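Local coordinates for protein serine protease inhibitor 2 (Anopheles gambiae, PDB 3PZF) that inhibits serine proteases of the CLIPB group and so restrains phenoloxidase activation and melanization in the mosquito hemolymph, at residues Ser44-Lys49 / Thr385-Gly390; Leu94-Gln99 / Asp380-Thr385; Lys201-Thr206 / Ala213-Gln218; Val283-Phe288 / Phe368-Pro373. All blocks are in the same frame, centred on the assembly; numbering follows the deposited sequence.

In the fold
The four contacts lie in two regions of the serpin fold. Contacts 1 and 2 share Thr-385, and their centres are 11 Å apart. They join helices 45-58 and 83-98 to the hairpin of strands 374-380 and 386-392. Contacts 3 and 4 sit together in another part of the molecule, with centres 5 Å apart. There strands 211-227 and 277-295 pair, and Tyr-204 N comes 2.8 Å from Asn-371 O. Contacts 1 and 4 lie about 22 Å apart between centres, and contacts 2 and 3 about 31 Å. Strand 366-369 of contact 4 follows the reactive loop. The inferred reactive bond, Lys-359 to Phe-360, lies in an unmodelled part of that loop, so no distance to it can be given.

Contact 1 of 4, residues Ser44-Lys49 / Thr385-Gly390; sequences SPFSVK and TMLFAG
Ser-44 and Phe-46 bind two successive carbonyls of segment 385-390. Ser-44 OG donates to Leu-387 O at 2.7 Å. Phe-46 N, in the first turn of the helix, donates to Met-386 O at 3.1 Å. The Phe-46 ring takes Thr-385 CG2 over one face, in a CH-pi contact 3.6 Å from the ring centroid. The methyl is offset toward the rim, close to CG and CD1. Leu-387 runs alongside Phe-46 in the same direction, with its CD2 3.9 Å from Phe-46 CD2. Pro-45 CG packs 3.7 Å from Ala-389 CB and also touches Met-386 SD.

Ser-44 is the N-cap of helix 45-58. Its OG stands anti to the backbone N (chi1 173°) and accepts from Ser-47 OG at 2.8 Å and from Ser-47 N. On the strand, Leu-387 and Phe-388 both face Ile-378 in a classic beta bulge. Tyr-90 and Leu-93 of helix 83-98 also pack on Phe-46, and Ile-183 touches Ser-44. In serpins this start of the second helix belongs to the shutter region.

One buried hydroxyl, with one bond given and two received, therefore ties the helix start to a strand carbonyl.

Contact 2 of 4, residues Leu94-Gln99 / Asp380-Thr385; sequences LESAQQ and DETLGT
Ser-96 and Asp-380 form the tight part of this contact. Ser-96 OG donates to Asp-380 OD2 at 2.6 Å and meets the syn lone pair of that oxygen. The serine hydroxyl stands anti to its own backbone N (chi1 173°), turned to the carboxylate. Leu-383 CD1 closes on Ser-96 CB at 3.5 Å. Ala-97 CB is 4.5 Å from Asp-380 OD2.

The other carboxylate oxygen serves the loop itself. Asp-380 OD1 accepts from Thr-382 N at 2.9 Å, nearly in line with its C-O bond, and this makes an Asx turn. It also accepts from Thr-382 OG1 at 2.7 Å, on the syn side and 22° out of the carboxylate plane. Gly-384 and Thr-385 both face Asp-380 in a G1 beta bulge. The turn links strands 374-380 and 386-392 as a hairpin, and helix 83-98 packs against it.

The solvent side is looser. Thr-382 is exposed there and adds little buried surface. Lys-243 touches Asp-380 and Thr-382, and its NZ binds Ser-96 O. A nearby positive charge may help to keep Asp-380 ionised.

Contact 3 of 4, residues Lys201-Thr206 / Ala213-Gln218; sequences KPFYGT and AQYMEQ
Lys-201 and Tyr-215 bury the most surface here, and Ala-213 comes next. They lie in the beta hairpin of strands 200-203 and 211-227, which correspond to the fourth and third strands of serpin sheet C. Lys-201 and Ala-213 form an antiparallel hydrogen-bonded pair. Lys-201 N donates to Ala-213 O at 3.0 Å, and Ala-213 N donates to Lys-201 O at 2.9 Å. Ala-213 CB also touches Phe-203 CB.

The Lys-201 side chain runs obliquely across the Tyr-215 ring. Its CD sits over one face, 4.1 Å from the centroid, in a CH-pi contact. Lys-201 CB lies nearest Tyr-215 CE2, and Lys-201 CG nearest Tyr-215 CD2. Lys-201 O lies at the edge of the same ring, in plane and 3.4 Å from CE2. A bend at chi4 (-69°) turns Lys-201 NZ to Glu-217. The two side chains meet tip to tip in a salt bridge, with NZ 3.0 Å from Glu-217 OE2 and approaching from above the carboxylate plane. Asn-199 ND2 donates to the same oxygen and is the main polar partner of Glu-217. A water accepts from Lys-201 NZ and donates to Glu-217 OE1, so a second path joins the charges.

At its far end Tyr-215 crosses Phe-203 at about a right angle. The hydroxyl donates to Pro-202 O at 2.7 Å, from 33° off the carbonyl plane. Tyr-215 OH also lies in the plane of the Phe-203 ring, at its edge, 3.4 Å from CD1.

Contact 4 of 4, residues Val283-Phe288 / Phe368-Pro373; sequences VTLPKF and FNANRP
Asn-369 carries CG anti to its backbone N (chi1 180°), and a chi2 of 8° then sets OD1 against Thr-284, whose CG2 is anti to its own backbone N. The two side chains extend in parallel from neighbouring strands. Asn-369 OD1 rests against Thr-284 CB and CG2, 3.5 Å from CB. Phe-368 and Val-283 send their side chains to one face of the sheet. There Leu-285 CD2 meets the edge of the Phe-368 ring, in plane and 3.9 Å from CE2. The same methyl packs 3.8 Å from Ala-370 CB.

The two strands run parallel. Thr-284 N donates to Phe-368 O at 2.9 Å, and Ala-370 N donates to Thr-284 O at 2.9 Å. The first part of strand 277-295 and strand 366-369 match the second and first strands of serpin sheet C. Strand 366-369 follows the reactive loop, so this pairing places the chain just after that loop in the sheet. Phe-248 and Leu-235 pack on Phe-368 as well.

Beyond Asn-369 the chain turns away. Ala-370 is the centre of an inverse gamma turn, closed by a weak bond from Asn-371 N to Asn-369 O. Ala-370 O is buried here without a hydrogen-bond partner, and Pro-286 CD lies 3.2 Å from it. Pro-286 CD also touches Ala-370 CB, at 4.0 Å.

Contact 1 of 4, residues Ser44-Lys49 / Thr385-Gly390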
# COMPACT_ATOMS: atom_id res chain seq x y z
N SER A 44 1.62 0.33 0.59
CA SER A 44 0.91 0.27 -0.69
C SER A 44 1.66 -0.68 -1.62
O SER A 44 2.64 -0.30 -2.25
CB SER A 44 0.79 1.65 -1.33
OG SER A 44 0.23 1.53 -2.65
N PRO A 45 1.20 -1.95 -1.70
CA PRO A 45 1.96 -2.92 -2.50
C PRO A 45 1.95 -2.52 -3.96
O PRO A 45 2.98 -2.64 -4.63
CB PRO A 45 1.22 -4.25 -2.28
CG PRO A 45 0.40 -4.03 -0.98
CD PRO A 45 0.09 -2.56 -0.93
N PHE A 46 0.82 -2.04 -4.46
CA PHE A 46 0.79 -1.62 -5.87
C PHE A 46 1.87 -0.53 -6.11
O PHE A 46 2.57 -0.54 -7.12
CB PHE A 46 -0.58 -1.08 -6.23
CG PHE A 46 -0.62 -0.41 -7.57
CD1 PHE A 46 -0.48 -1.17 -8.72
CD2 PHE A 46 -0.77 0.97 -7.68
CE1 PHE A 46 -0.50 -0.56 -9.98
CE2 PHE A 46 -0.81 1.58 -8.95
CZ PHE A 46 -0.65 0.81 -10.09
N SER A 47 2.01 0.42 -5.17
CA SER A 47 2.99 1.50 -5.36
C SER A 47 4.40 0.94 -5.37
O SER A 47 5.25 1.46 -6.07
CB SER A 47 2.85 2.55 -4.25
OG SER A 47 1.62 3.25 -4.41
N VAL A 48 4.65 -0.11 -4.61
CA VAL A 48 5.97 -0.73 -4.65
C VAL A 48 6.25 -1.24 -6.06
O VAL A 48 7.37 -1.11 -6.56
CB VAL A 48 6.13 -1.87 -3.63
CG1 VAL A 48 7.51 -2.53 -3.75
CG2 VAL A 48 5.95 -1.34 -2.21
N LYS A 49 5.24 -1.81 -6.71
CA LYS A 49 5.47 -2.31 -8.07
C LYS A 49 5.76 -1.16 -9.03
O LYS A 49 6.59 -1.30 -9.94
CB LYS A 49 4.29 -3.16 -8.54
CG LYS A 49 4.06 -4.34 -7.60
CD LYS A 49 3.17 -5.42 -8.29
CE LYS A 49 1.73 -4.98 -8.47
NZ LYS A 49 0.86 -6.17 -8.91
N THR A 385 -6.56 -3.87 -8.15
CA THR A 385 -5.34 -3.27 -7.63
C THR A 385 -5.32 -3.24 -6.11
O THR A 385 -6.28 -2.77 -5.50
CB THR A 385 -5.24 -1.82 -8.15
OG1 THR A 385 -5.63 -1.78 -9.53
CG2 THR A 385 -3.78 -1.27 -7.99
N MET A 386 -4.22 -3.71 -5.51
CA MET A 386 -4.08 -3.70 -4.05
C MET A 386 -3.39 -2.40 -3.61
O MET A 386 -2.16 -2.34 -3.53
CB MET A 386 -3.29 -4.93 -3.57
CG MET A 386 -3.58 -5.36 -2.11
SD MET A 386 -2.49 -6.69 -1.56
CE MET A 386 -3.38 -7.23 -0.09
N LEU A 387 -4.19 -1.36 -3.39
CA LEU A 387 -3.68 -0.02 -3.18
C LEU A 387 -3.13 0.19 -1.77
O LEU A 387 -2.14 0.91 -1.59
CB LEU A 387 -4.78 1.00 -3.48
CG LEU A 387 -5.20 0.98 -4.96
CD1 LEU A 387 -6.52 1.73 -5.10
CD2 LEU A 387 -4.06 1.65 -5.77
N PHE A 388 -3.79 -0.40 -0.77
CA PHE A 388 -3.29 -0.39 0.63
C PHE A 388 -3.34 -1.81 1.15
O PHE A 388 -4.25 -2.56 0.79
CB PHE A 388 -4.19 0.44 1.56
CG PHE A 388 -4.04 1.92 1.40
CD1 PHE A 388 -3.32 2.67 2.35
CD2 PHE A 388 -4.65 2.59 0.34
CE1 PHE A 388 -3.22 4.04 2.23
CE2 PHE A 388 -4.54 3.98 0.22
CZ PHE A 388 -3.81 4.70 1.16
N ALA A 389 -2.39 -2.17 2.01
CA ALA A 389 -2.47 -3.44 2.76
C ALA A 389 -1.92 -3.18 4.14
O ALA A 389 -0.98 -2.40 4.30
CB ALA A 389 -1.65 -4.52 2.09
N GLY A 390 -2.48 -3.81 5.17
CA GLY A 390 -1.94 -3.52 6.50
C GLY A 390 -2.47 -4.51 7.50
O GLY A 390 -3.27 -5.41 7.17

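Contact 2 of 4, residues Leu94-Gln99 / Asp380-Thr385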
# COMPACT_ATOMS: atom_id res chain seq x y z
N LEU A 94 -2.93 3.34 -12.43
CA LEU A 94 -2.68 4.57 -11.67
C LEU A 94 -3.84 5.53 -11.87
O LEU A 94 -4.31 6.17 -10.93
CB LEU A 94 -1.40 5.27 -12.12
CG LEU A 94 -0.14 4.79 -11.43
CD1 LEU A 94 1.08 5.29 -12.19
CD2 LEU A 94 -0.14 5.27 -9.95
N GLU A 95 -4.29 5.65 -13.12
CA GLU A 95 -5.33 6.62 -13.43
C GLU A 95 -6.70 6.16 -12.92
O GLU A 95 -7.54 6.99 -12.56
CB GLU A 95 -5.32 6.92 -14.94
CG GLU A 95 -4.05 7.70 -15.34
CD GLU A 95 -3.94 8.03 -16.82
OE1 GLU A 95 -4.72 7.48 -17.62
OE2 GLU A 95 -3.03 8.82 -17.16
N SER A 96 -6.94 4.85 -12.86
CA SER A 96 -8.21 4.35 -12.35
C SER A 96 -8.26 4.64 -10.85
O SER A 96 -9.30 5.01 -10.31
CB SER A 96 -8.33 2.84 -12.56
OG SER A 96 -9.50 2.31 -11.93
N ALA A 97 -7.14 4.45 -10.18
CA ALA A 97 -7.10 4.62 -8.71
C ALA A 97 -7.18 6.08 -8.31
O ALA A 97 -7.90 6.43 -7.36
CB ALA A 97 -5.83 4.01 -8.13
N GLN A 98 -6.44 6.93 -9.01
CA GLN A 98 -6.26 8.31 -8.60
C GLN A 98 -7.23 9.22 -9.30
O GLN A 98 -7.16 10.44 -9.14
CB GLN A 98 -4.87 8.82 -8.94
CG GLN A 98 -3.74 8.18 -8.22
CD GLN A 98 -2.44 8.81 -8.65
OE1 GLN A 98 -1.89 9.66 -7.96
NE2 GLN A 98 -1.96 8.44 -9.83
N GLN A 99 -8.13 8.63 -10.09
CA GLN A 99 -9.01 9.43 -10.94
C GLN A 99 -9.56 10.57 -10.11
O GLN A 99 -10.05 10.35 -9.01
CB GLN A 99 -10.16 8.57 -11.49
N ASP A 380 -8.93 -1.40 -5.67
CA ASP A 380 -9.67 -0.89 -6.81
C ASP A 380 -10.47 -2.07 -7.37
O ASP A 380 -9.90 -3.01 -7.90
CB ASP A 380 -8.67 -0.34 -7.85
CG ASP A 380 -9.35 0.20 -9.11
OD1 ASP A 380 -10.49 -0.22 -9.41
OD2 ASP A 380 -8.75 1.06 -9.79
N GLU A 381 -11.79 -2.07 -7.17
CA GLU A 381 -12.59 -3.24 -7.48
C GLU A 381 -12.87 -3.37 -8.97
O GLU A 381 -13.49 -4.33 -9.39
CB GLU A 381 -13.90 -3.20 -6.72
CG GLU A 381 -13.67 -3.16 -5.22
CD GLU A 381 -14.93 -3.47 -4.48
OE1 GLU A 381 -14.99 -4.57 -3.89
OE2 GLU A 381 -15.86 -2.64 -4.53
N THR A 382 -12.45 -2.38 -9.76
CA THR A 382 -12.63 -2.48 -11.22
C THR A 382 -11.47 -3.21 -11.87
O THR A 382 -11.63 -3.81 -12.94
CB THR A 382 -12.82 -1.12 -11.92
OG1 THR A 382 -11.60 -0.38 -11.91
CG2 THR A 382 -13.95 -0.30 -11.30
N LEU A 383 -10.31 -3.19 -11.21
CA LEU A 383 -9.10 -3.75 -11.80
C LEU A 383 -8.33 -4.71 -10.92
O LEU A 383 -7.37 -5.35 -11.40
CB LEU A 383 -8.17 -2.61 -12.23
CG LEU A 383 -8.73 -1.77 -13.39
CD1 LEU A 383 -7.93 -0.50 -13.57
CD2 LEU A 383 -8.75 -2.58 -14.67
N GLY A 384 -8.69 -4.79 -9.63
CA GLY A 384 -8.05 -5.71 -8.71
C GLY A 384 -6.86 -5.14 -7.94
O GLY A 384 -6.24 -5.85 -7.16
N THR A 385 -6.56 -3.87 -8.15
CA THR A 385 -5.34 -3.27 -7.63
C THR A 385 -5.32 -3.24 -6.11
O THR A 385 -6.28 -2.77 -5.50
CB THR A 385 -5.24 -1.82 -8.15
OG1 THR A 385 -5.63 -1.78 -9.53
CG2 THR A 385 -3.78 -1.27 -7.99

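Contact 3 of 4, residues Lys201-Thr206 / Ala213-Gln218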
# COMPACT_ATOMS: atom_id res chain seq x y z
N LYS A 201 -13.83 -0.67 24.51
CA LYS A 201 -13.93 -2.06 24.96
C LYS A 201 -12.53 -2.62 24.92
O LYS A 201 -11.68 -2.02 24.28
CB LYS A 201 -14.79 -2.91 24.00
CG LYS A 201 -16.11 -2.32 23.53
CD LYS A 201 -16.68 -3.23 22.38
CE LYS A 201 -17.91 -2.66 21.70
NZ LYS A 201 -19.11 -2.65 22.58
N PRO A 202 -12.30 -3.77 25.56
CA PRO A 202 -10.99 -4.43 25.44
C PRO A 202 -10.65 -4.85 24.01
O PRO A 202 -11.55 -5.05 23.15
CB PRO A 202 -11.15 -5.69 26.30
CG PRO A 202 -12.23 -5.31 27.30
CD PRO A 202 -13.18 -4.48 26.50
N PHE A 203 -9.34 -4.97 23.75
CA PHE A 203 -8.82 -5.48 22.47
C PHE A 203 -7.79 -6.54 22.84
O PHE A 203 -6.96 -6.30 23.71
CB PHE A 203 -8.15 -4.38 21.64
CG PHE A 203 -7.60 -4.86 20.32
CD1 PHE A 203 -8.42 -4.89 19.20
CD2 PHE A 203 -6.29 -5.32 20.22
CE1 PHE A 203 -7.94 -5.35 17.97
CE2 PHE A 203 -5.80 -5.78 19.00
CZ PHE A 203 -6.64 -5.80 17.87
N TYR A 204 -7.89 -7.72 22.24
CA TYR A 204 -7.06 -8.84 22.68
C TYR A 204 -5.89 -9.03 21.75
O TYR A 204 -5.98 -9.77 20.77
CB TYR A 204 -7.89 -10.10 22.78
CG TYR A 204 -8.99 -9.91 23.78
CD1 TYR A 204 -8.73 -10.09 25.15
CD2 TYR A 204 -10.25 -9.48 23.40
CE1 TYR A 204 -9.70 -9.88 26.09
CE2 TYR A 204 -11.26 -9.27 24.37
CZ TYR A 204 -10.96 -9.46 25.72
OH TYR A 204 -11.91 -9.27 26.72
N GLY A 205 -4.79 -8.37 22.06
CA GLY A 205 -3.62 -8.40 21.20
C GLY A 205 -2.94 -9.75 21.18
O GLY A 205 -3.18 -10.60 22.06
N THR A 206 -2.08 -9.94 20.18
CA THR A 206 -1.41 -11.22 19.91
C THR A 206 -0.54 -11.68 21.06
O THR A 206 -0.53 -12.85 21.41
CB THR A 206 -0.50 -11.13 18.66
OG1 THR A 206 -1.30 -10.94 17.48
CG2 THR A 206 0.33 -12.39 18.53
N ALA A 213 -9.65 -0.32 23.11
CA ALA A 213 -9.82 0.40 21.86
C ALA A 213 -11.17 1.11 21.83
O ALA A 213 -12.05 0.79 22.61
CB ALA A 213 -9.73 -0.58 20.67
N GLN A 214 -11.33 2.06 20.91
CA GLN A 214 -12.63 2.72 20.70
C GLN A 214 -13.29 2.06 19.52
O GLN A 214 -12.69 1.99 18.46
CB GLN A 214 -12.44 4.19 20.36
CG GLN A 214 -11.81 5.00 21.48
CD GLN A 214 -12.01 6.47 21.24
OE1 GLN A 214 -13.11 7.00 21.41
NE2 GLN A 214 -10.96 7.14 20.80
N TYR A 215 -14.53 1.62 19.67
CA TYR A 215 -15.14 0.79 18.63
C TYR A 215 -16.33 1.49 17.96
O TYR A 215 -16.91 2.43 18.50
CB TYR A 215 -15.61 -0.52 19.23
CG TYR A 215 -14.49 -1.51 19.56
CD1 TYR A 215 -14.13 -2.52 18.65
CD2 TYR A 215 -13.81 -1.44 20.80
CE1 TYR A 215 -13.14 -3.45 18.95
CE2 TYR A 215 -12.82 -2.36 21.12
CZ TYR A 215 -12.50 -3.36 20.21
OH TYR A 215 -11.51 -4.26 20.53
N MET A 216 -16.68 1.01 16.77
CA MET A 216 -17.88 1.46 16.08
C MET A 216 -18.61 0.20 15.63
O MET A 216 -17.97 -0.81 15.38
CB MET A 216 -17.53 2.31 14.86
CG MET A 216 -16.48 1.72 13.99
SD MET A 216 -15.95 3.00 12.80
CE MET A 216 -14.88 2.02 11.80
N GLU A 217 -19.94 0.25 15.61
CA GLU A 217 -20.79 -0.94 15.39
C GLU A 217 -21.94 -0.57 14.49
O GLU A 217 -22.52 0.50 14.66
CB GLU A 217 -21.37 -1.42 16.73
CG GLU A 217 -20.31 -1.71 17.77
CD GLU A 217 -20.91 -2.02 19.14
OE1 GLU A 217 -21.88 -2.81 19.22
OE2 GLU A 217 -20.41 -1.45 20.13
N GLN A 218 -22.25 -1.44 13.52
CA GLN A 218 -23.52 -1.29 12.81
C GLN A 218 -24.06 -2.63 12.34
O GLN A 218 -23.34 -3.61 12.31
CB GLN A 218 -23.34 -0.41 11.57
CG GLN A 218 -22.55 -1.06 10.44
CD GLN A 218 -22.56 -0.15 9.23
OE1 GLN A 218 -23.59 0.04 8.62
NE2 GLN A 218 -21.43 0.50 8.95
O HOH W 1 -21.85 -3.81 21.86

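Contact 4 of 4, residues Val283-Phe288 / Phe368-Pro373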
# COMPACT_ATOMS: atom_id res chain seq x y z
N VAL A 283 -21.35 -5.67 12.44
CA VAL A 283 -19.93 -5.38 12.30
C VAL A 283 -19.48 -4.51 13.44
O VAL A 283 -20.06 -3.45 13.68
CB VAL A 283 -19.65 -4.57 11.00
CG1 VAL A 283 -18.18 -4.14 10.92
CG2 VAL A 283 -20.05 -5.39 9.76
N THR A 284 -18.47 -4.99 14.17
CA THR A 284 -17.78 -4.19 15.19
C THR A 284 -16.31 -4.07 14.79
O THR A 284 -15.65 -5.10 14.59
CB THR A 284 -17.84 -4.87 16.59
OG1 THR A 284 -19.20 -5.03 16.99
CG2 THR A 284 -17.11 -3.99 17.66
N LEU A 285 -15.81 -2.83 14.68
CA LEU A 285 -14.43 -2.56 14.27
C LEU A 285 -13.84 -1.53 15.21
O LEU A 285 -14.54 -0.60 15.63
CB LEU A 285 -14.35 -1.96 12.88
CG LEU A 285 -14.67 -2.94 11.73
CD1 LEU A 285 -14.72 -2.12 10.46
CD2 LEU A 285 -13.56 -3.98 11.63
N PRO A 286 -12.55 -1.70 15.54
CA PRO A 286 -11.90 -0.66 16.33
C PRO A 286 -11.49 0.47 15.41
O PRO A 286 -11.05 0.21 14.29
CB PRO A 286 -10.66 -1.37 16.89
CG PRO A 286 -10.33 -2.43 15.85
CD PRO A 286 -11.68 -2.86 15.29
N LYS A 287 -11.63 1.70 15.86
CA LYS A 287 -11.16 2.83 15.08
C LYS A 287 -9.64 2.90 15.19
O LYS A 287 -9.06 2.49 16.21
CB LYS A 287 -11.83 4.12 15.57
CG LYS A 287 -13.34 4.14 15.28
CD LYS A 287 -14.02 5.44 15.63
CE LYS A 287 -14.34 5.51 17.13
NZ LYS A 287 -15.04 6.78 17.52
N PHE A 288 -8.98 3.38 14.13
CA PHE A 288 -7.53 3.55 14.20
C PHE A 288 -7.06 4.64 13.28
O PHE A 288 -7.69 4.95 12.25
CB PHE A 288 -6.78 2.23 13.92
CG PHE A 288 -7.16 1.55 12.60
CD1 PHE A 288 -8.04 0.46 12.58
CD2 PHE A 288 -6.61 1.99 11.40
CE1 PHE A 288 -8.37 -0.20 11.36
CE2 PHE A 288 -6.94 1.35 10.18
CZ PHE A 288 -7.83 0.26 10.16
N PHE A 368 -19.46 -10.14 13.09
CA PHE A 368 -18.05 -9.93 12.78
C PHE A 368 -17.56 -8.95 13.84
O PHE A 368 -17.91 -7.78 13.80
CB PHE A 368 -17.92 -9.28 11.40
CG PHE A 368 -16.50 -9.06 10.94
CD1 PHE A 368 -15.88 -10.00 10.13
CD2 PHE A 368 -15.79 -7.89 11.26
CE1 PHE A 368 -14.57 -9.79 9.66
CE2 PHE A 368 -14.49 -7.70 10.77
CZ PHE A 368 -13.89 -8.66 10.00
N ASN A 369 -16.78 -9.43 14.79
CA ASN A 369 -16.40 -8.61 15.94
C ASN A 369 -14.89 -8.58 16.04
O ASN A 369 -14.29 -9.49 16.62
CB ASN A 369 -17.03 -9.15 17.24
CG ASN A 369 -16.65 -8.32 18.48
OD1 ASN A 369 -16.03 -7.25 18.40
ND2 ASN A 369 -17.02 -8.85 19.65
N ALA A 370 -14.29 -7.55 15.44
CA ALA A 370 -12.84 -7.47 15.32
C ALA A 370 -12.21 -6.90 16.60
O ALA A 370 -11.73 -5.78 16.60
CB ALA A 370 -12.45 -6.58 14.11
N ASN A 371 -12.24 -7.66 17.69
CA ASN A 371 -11.58 -7.23 18.93
C ASN A 371 -10.26 -8.00 19.16
O ASN A 371 -9.82 -8.18 20.29
CB ASN A 371 -12.53 -7.39 20.10
CG ASN A 371 -12.85 -8.84 20.41
OD1 ASN A 371 -12.54 -9.74 19.63
ND2 ASN A 371 -13.50 -9.07 21.56
N ARG A 372 -9.66 -8.46 18.07
CA ARG A 372 -8.33 -9.04 18.09
C ARG A 372 -7.64 -8.70 16.76
O ARG A 372 -8.27 -8.12 15.91
CB ARG A 372 -8.38 -10.55 18.31
CG ARG A 372 -9.18 -11.27 17.29
CD ARG A 372 -9.42 -12.72 17.70
NE ARG A 372 -10.28 -13.28 16.68
CZ ARG A 372 -11.60 -13.32 16.77
NH1 ARG A 372 -12.21 -12.91 17.88
NH2 ARG A 372 -12.32 -13.78 15.76
N PRO A 373 -6.35 -9.01 16.61
CA PRO A 373 -5.63 -8.49 15.43
C PRO A 373 -6.21 -8.99 14.10
O PRO A 373 -6.77 -10.09 14.02
CB PRO A 373 -4.20 -9.02 15.63
CG PRO A 373 -4.03 -9.02 17.14
CD PRO A 373 -5.42 -9.55 17.62